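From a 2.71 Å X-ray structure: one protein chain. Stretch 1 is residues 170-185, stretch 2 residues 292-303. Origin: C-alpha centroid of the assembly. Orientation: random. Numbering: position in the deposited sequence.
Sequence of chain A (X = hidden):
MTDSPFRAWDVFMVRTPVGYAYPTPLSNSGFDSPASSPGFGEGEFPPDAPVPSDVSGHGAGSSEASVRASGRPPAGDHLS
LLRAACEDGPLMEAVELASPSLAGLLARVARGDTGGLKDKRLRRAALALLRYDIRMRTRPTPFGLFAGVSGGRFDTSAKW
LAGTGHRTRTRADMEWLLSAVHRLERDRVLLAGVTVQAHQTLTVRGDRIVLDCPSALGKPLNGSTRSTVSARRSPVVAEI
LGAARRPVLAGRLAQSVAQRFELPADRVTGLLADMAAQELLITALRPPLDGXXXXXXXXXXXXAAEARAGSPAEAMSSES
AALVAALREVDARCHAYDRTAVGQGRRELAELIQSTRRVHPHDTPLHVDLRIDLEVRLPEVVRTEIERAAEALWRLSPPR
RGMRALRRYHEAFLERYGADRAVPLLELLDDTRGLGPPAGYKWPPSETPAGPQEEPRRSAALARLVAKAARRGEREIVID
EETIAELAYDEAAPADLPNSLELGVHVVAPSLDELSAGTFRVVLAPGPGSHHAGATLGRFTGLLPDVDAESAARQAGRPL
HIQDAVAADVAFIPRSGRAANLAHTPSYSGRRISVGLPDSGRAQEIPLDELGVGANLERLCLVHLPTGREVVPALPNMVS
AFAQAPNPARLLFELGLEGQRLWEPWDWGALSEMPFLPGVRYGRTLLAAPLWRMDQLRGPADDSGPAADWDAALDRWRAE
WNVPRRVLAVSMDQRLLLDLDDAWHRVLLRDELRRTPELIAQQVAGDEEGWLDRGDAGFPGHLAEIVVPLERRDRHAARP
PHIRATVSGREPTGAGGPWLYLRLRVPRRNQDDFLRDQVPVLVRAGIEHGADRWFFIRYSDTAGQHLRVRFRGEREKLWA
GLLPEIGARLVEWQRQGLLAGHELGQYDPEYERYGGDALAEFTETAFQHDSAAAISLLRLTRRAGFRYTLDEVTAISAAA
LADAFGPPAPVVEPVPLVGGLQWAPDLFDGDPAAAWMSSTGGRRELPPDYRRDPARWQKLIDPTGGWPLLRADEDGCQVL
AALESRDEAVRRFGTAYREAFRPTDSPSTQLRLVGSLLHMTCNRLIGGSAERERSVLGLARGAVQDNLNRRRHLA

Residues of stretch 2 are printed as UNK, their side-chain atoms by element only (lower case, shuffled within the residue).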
# COMPACT_ATOMS: atom_id res chain seq x y z
N THR A 170 26.84 25.01 33.22
CA THR A 170 26.23 25.93 32.26
C THR A 170 27.09 26.14 31.00
O THR A 170 28.28 26.40 31.09
CB THR A 170 25.92 27.28 32.91
OG1 THR A 170 25.12 27.05 34.08
CG2 THR A 170 25.16 28.21 31.95
N ARG A 171 26.45 26.02 29.84
CA ARG A 171 27.16 26.14 28.57
C ARG A 171 26.41 27.00 27.58
O ARG A 171 25.21 27.26 27.72
CB ARG A 171 27.42 24.76 27.96
CG ARG A 171 28.52 23.98 28.65
CD ARG A 171 28.51 22.53 28.23
NE ARG A 171 29.70 21.83 28.70
CZ ARG A 171 29.92 20.53 28.53
NH1 ARG A 171 29.02 19.78 27.92
NH2 ARG A 171 31.05 19.98 28.99
N ALA A 172 27.15 27.47 26.59
CA ALA A 172 26.60 28.30 25.54
C ALA A 172 25.67 27.46 24.69
O ALA A 172 25.99 26.33 24.38
CB ALA A 172 27.74 28.86 24.70
N ASP A 173 24.52 28.01 24.35
CA ASP A 173 23.59 27.38 23.41
C ASP A 173 24.24 27.36 22.03
O ASP A 173 24.79 28.38 21.60
CB ASP A 173 22.27 28.14 23.39
CG ASP A 173 21.41 27.84 22.18
OD1 ASP A 173 20.75 26.77 22.15
OD2 ASP A 173 21.33 28.70 21.28
N MET A 174 24.19 26.22 21.35
CA MET A 174 24.89 26.06 20.07
C MET A 174 24.46 27.05 19.01
O MET A 174 25.28 27.59 18.27
CB MET A 174 24.77 24.63 19.53
CG MET A 174 25.71 23.66 20.18
SD MET A 174 27.42 24.10 19.80
CE MET A 174 27.37 24.06 18.02
N GLU A 175 23.15 27.29 18.93
CA GLU A 175 22.62 28.26 17.99
C GLU A 175 23.23 29.62 18.30
O GLU A 175 23.67 30.33 17.39
CB GLU A 175 21.10 28.29 18.08
CG GLU A 175 20.44 28.84 16.85
CD GLU A 175 19.01 28.37 16.70
OE1 GLU A 175 18.70 27.28 17.20
OE2 GLU A 175 18.20 29.08 16.05
N TRP A 176 23.28 29.96 19.58
CA TRP A 176 23.89 31.22 20.03
C TRP A 176 25.38 31.28 19.68
O TRP A 176 25.83 32.23 19.04
CB TRP A 176 23.64 31.43 21.54
CG TRP A 176 24.26 32.70 22.09
CD1 TRP A 176 23.73 33.96 22.03
CD2 TRP A 176 25.52 32.82 22.77
NE1 TRP A 176 24.59 34.86 22.63
CE2 TRP A 176 25.69 34.18 23.09
CE3 TRP A 176 26.51 31.91 23.13
CZ2 TRP A 176 26.82 34.65 23.75
CZ3 TRP A 176 27.63 32.38 23.79
CH2 TRP A 176 27.77 33.74 24.10
N LEU A 177 26.13 30.27 20.09
CA LEU A 177 27.57 30.24 19.83
C LEU A 177 27.90 30.30 18.35
O LEU A 177 28.88 30.93 17.95
CB LEU A 177 28.21 29.01 20.46
CG LEU A 177 29.72 28.93 20.21
CD1 LEU A 177 30.41 30.13 20.83
CD2 LEU A 177 30.29 27.62 20.77
N LEU A 178 27.09 29.64 17.52
CA LEU A 178 27.36 29.62 16.09
C LEU A 178 27.24 31.00 15.45
O LEU A 178 28.01 31.33 14.54
CB LEU A 178 26.50 28.56 15.38
CG LEU A 178 26.99 27.12 15.60
CD1 LEU A 178 25.94 26.09 15.20
CD2 LEU A 178 28.31 26.85 14.89
N SER A 179 26.31 31.83 15.92
CA SER A 179 26.22 33.22 15.45
C SER A 179 27.55 33.96 15.58
O SER A 179 27.93 34.74 14.70
CB SER A 179 25.10 34.00 16.15
OG SER A 179 23.84 33.63 15.61
N ALA A 180 28.25 33.72 16.68
CA ALA A 180 29.55 34.32 16.91
C ALA A 180 30.67 33.68 16.09
O ALA A 180 31.56 34.37 15.60
CB ALA A 180 29.90 34.29 18.40
N VAL A 181 30.63 32.35 15.95
CA VAL A 181 31.65 31.63 15.21
C VAL A 181 31.66 32.11 13.76
O VAL A 181 32.71 32.26 13.14
CB VAL A 181 31.41 30.09 15.25
CG1 VAL A 181 32.43 29.36 14.40
CG2 VAL A 181 31.43 29.57 16.69
N HIS A 182 30.46 32.37 13.25
CA HIS A 182 30.27 32.93 11.91
C HIS A 182 31.01 34.26 11.76
O HIS A 182 31.66 34.50 10.74
CB HIS A 182 28.78 33.16 11.65
CG HIS A 182 27.99 31.90 11.51
ND1 HIS A 182 26.62 31.89 11.46
CD2 HIS A 182 28.39 30.61 11.40
CE1 HIS A 182 26.20 30.64 11.34
NE2 HIS A 182 27.25 29.85 11.30
N ARG A 183 30.92 35.11 12.78
CA ARG A 183 31.54 36.43 12.74
C ARG A 183 33.04 36.28 12.77
O ARG A 183 33.75 37.03 12.12
CB ARG A 183 31.07 37.29 13.91
CG ARG A 183 29.66 37.87 13.76
CD ARG A 183 29.12 38.37 15.10
NE ARG A 183 29.97 39.38 15.72
CZ ARG A 183 29.89 39.73 17.01
NH1 ARG A 183 29.01 39.14 17.81
NH2 ARG A 183 30.70 40.66 17.49
N LEU A 184 33.51 35.28 13.51
CA LEU A 184 34.92 34.96 13.49
C LEU A 184 35.36 34.38 12.12
O LEU A 184 36.51 34.57 11.70
CB LEU A 184 35.24 33.97 14.61
CG LEU A 184 35.25 34.49 16.05
CD1 LEU A 184 35.93 33.51 16.99
CD2 LEU A 184 35.92 35.84 16.14
N GLU A 185 34.43 33.73 11.41
CA GLU A 185 34.74 33.05 10.13
C GLU A 185 34.90 34.04 8.96
O GLU A 185 35.50 33.72 7.94
CB GLU A 185 33.70 31.96 9.79
CG GLU A 185 33.92 30.59 10.50
CD GLU A 185 32.78 29.57 10.30
OE1 GLU A 185 31.64 29.96 9.93
OE2 GLU A 185 33.03 28.36 10.52
N UNK A 292 33.53 17.86 24.55
CA UNK A 292 34.03 19.06 25.23
C UNK A 292 32.97 20.15 25.30
O UNK A 292 31.97 20.09 24.61
o UNK A 292 36.80 21.48 24.74
o UNK A 292 35.86 20.73 26.61
c UNK A 292 36.03 20.68 25.36
c UNK A 292 35.30 19.59 24.54
N UNK A 293 33.23 21.15 26.14
CA UNK A 293 32.45 22.38 26.16
C UNK A 293 32.70 23.06 24.82
O UNK A 293 33.86 23.23 24.41
c UNK A 293 32.92 23.25 27.34
o UNK A 293 31.14 24.84 26.90
o UNK A 293 32.98 25.57 27.85
c UNK A 293 32.30 24.65 27.35
N UNK A 294 31.62 23.38 24.10
CA UNK A 294 31.69 24.09 22.82
C UNK A 294 32.35 25.46 22.96
O UNK A 294 33.21 25.78 22.12
c UNK A 294 29.43 24.03 23.66
c UNK A 294 30.21 24.23 22.40
c UNK A 294 30.23 23.02 24.44
N UNK A 295 31.97 26.25 23.96
CA UNK A 295 32.54 27.60 24.12
C UNK A 295 34.06 27.55 24.27
O UNK A 295 34.79 28.29 23.59
c UNK A 295 31.90 28.33 25.29
c UNK A 295 32.00 30.64 24.27
c UNK A 295 31.53 30.36 26.68
c UNK A 295 32.30 29.79 25.50
N UNK A 296 34.51 26.64 25.13
CA UNK A 296 35.93 26.46 25.38
C UNK A 296 36.65 26.02 24.11
O UNK A 296 37.79 26.43 23.86
c UNK A 296 36.15 25.46 26.51
c UNK A 296 37.59 25.41 27.00
n UNK A 296 39.19 27.25 27.00
o UNK A 296 37.45 27.35 28.45
c UNK A 296 38.07 26.77 27.54
N UNK A 297 35.98 25.20 23.30
CA UNK A 297 36.54 24.79 22.02
C UNK A 297 36.85 25.97 21.12
O UNK A 297 37.94 26.01 20.54
c UNK A 297 35.64 24.13 18.68
n UNK A 297 37.18 22.84 19.52
c UNK A 297 35.64 23.81 21.25
n UNK A 297 36.45 23.65 17.68
c UNK A 297 36.08 23.60 19.85
c UNK A 297 37.38 22.88 18.22
N UNK A 298 35.91 26.91 20.98
CA UNK A 298 36.18 28.11 20.19
C UNK A 298 37.39 28.90 20.73
O UNK A 298 38.30 29.25 19.98
c UNK A 298 35.37 30.31 19.31
c UNK A 298 33.76 28.37 19.50
c UNK A 298 34.98 29.07 20.11
N UNK A 299 37.39 29.16 22.04
CA UNK A 299 38.54 29.82 22.69
C UNK A 299 39.87 29.08 22.49
O UNK A 299 40.87 29.72 22.16
c UNK A 299 36.57 30.50 25.94
c UNK A 299 37.25 31.12 24.72
c UNK A 299 38.30 30.13 24.17
c UNK A 299 36.22 31.61 23.71
N UNK A 300 39.90 27.77 22.72
CA UNK A 300 41.15 27.01 22.53
C UNK A 300 41.69 27.16 21.10
O UNK A 300 42.90 27.28 20.89
c UNK A 300 40.97 25.53 22.89
c UNK A 300 40.71 25.31 24.37
o UNK A 300 39.99 24.36 24.72
o UNK A 300 41.22 26.11 25.18
N UNK A 301 40.78 27.17 20.13
CA UNK A 301 41.13 27.32 18.73
C UNK A 301 41.68 28.72 18.38
O UNK A 301 42.74 28.80 17.74
c UNK A 301 40.17 27.50 16.41
c UNK A 301 39.96 26.94 17.80
c UNK A 301 39.79 25.42 17.74
N UNK A 302 41.00 29.80 18.79
CA UNK A 302 41.52 31.16 18.55
C UNK A 302 42.84 31.39 19.29
O UNK A 302 43.70 32.13 18.84
c UNK A 302 39.16 31.98 18.30
c UNK A 302 40.53 32.31 18.85
c UNK A 302 40.47 32.60 20.32
N UNK A 303 42.97 30.75 20.45
CA UNK A 303 44.22 30.78 21.20
C UNK A 303 45.33 30.06 20.44
O UNK A 303 46.49 30.47 20.53
c UNK A 303 44.03 30.15 22.58
O HOH W 1 30.81 25.74 30.58

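Position 292 carries two side-chain carbons, the second bearing two oxygens, which is the carboxylate of an aspartate. Its CA-to-CB bond points away from stretch 1, and the contact is made by backbone instead: the carbonyl C of Asp 292 lies 4.2 Å from NH2 of Arg 171, over one face of the guanidinium.

Position 293 repeats the pattern of two carbons and two oxygens, so it too is aspartate. Asp 293 stands right before a helix, where amide groups lack acceptors from a preceding turn, and a short carboxylate can reach back to them. Its OD1 accepts from the backbone N of position 295 at 3.4 Å and its OD2 from the backbone N of position 296 at 3.3 Å, both weak bonds. OD1 also lies 3.8 Å from NE of Arg 171, a long salt bridge; the oxygen sits well out of the guanidinium plane, so charge alone acts and no N-H points at it.

At 294, three carbons close a ring onto the backbone N: proline. Lacking an amide hydrogen, it suits the first turn of a helix, where none is needed for the helical pattern. The ring of Pro 294 is a compact apolar surface directed at stretch 1, with CB 3.8 Å from both SD of Met 174 and CD2 of Leu 177.

Position 295 has four carbons forked at the second, a leucine. CB of Leu 295 lies 4.2 Å from CB of Ala 172, whose small side chain accompanies a close approach of 6.1 Å between CA of Ala 172 and CA of Leu 295, while CD1 of Leu 295 meets CD1 of Leu 177 at 3.8 Å.

Three carbons, the third carrying one oxygen and one nitrogen, make 296 a glutamine. The end of Gln 296 leads away from stretch 1, and this partly exposed site suits a polar amide.

Position 297 holds one carbon and a five-membered ring of three carbons and two nitrogens, a histidine. The CA-to-CB bond of His 297 points toward stretch 1, but the side chain does not touch it; NE2 is hydrogen-bonded elsewhere in the structure.

At 298 one carbon carries two others: valine. Both branches of Val 298 are used, CG2 lying 3.8 Å from CD2 of Leu 177 and from CG2 of Val 181, and CG1 4.0 Å from CD1 of Leu 184.

Position 299, with four carbons forked at the second, is leucine, buried but out of contact with stretch 1. Position 300, two carbons and two oxygens, is an exposed aspartate; OD1 of Asp 300 accepts from NE2 of Gln 296 at 3.0 Å.

Positions 301 and 302 each show one carbon carrying two, hence valines. Val 301 makes no contact, whereas CG1 of buried Val 302 lies 3.8 Å from CD1 of Leu 184. The single carbon at 303 is alanine, remote from stretch 1.

The contact thus begins with charge at the capped helix start and continues as apolar packing between helices only 16° from parallel. No hydrogen bond joins the stretches directly, though a water donates to Thr 170 O and, weakly, to Asp 293 OD2.

Stretch 2, residues 292-303: DDPLQHVLDVVA
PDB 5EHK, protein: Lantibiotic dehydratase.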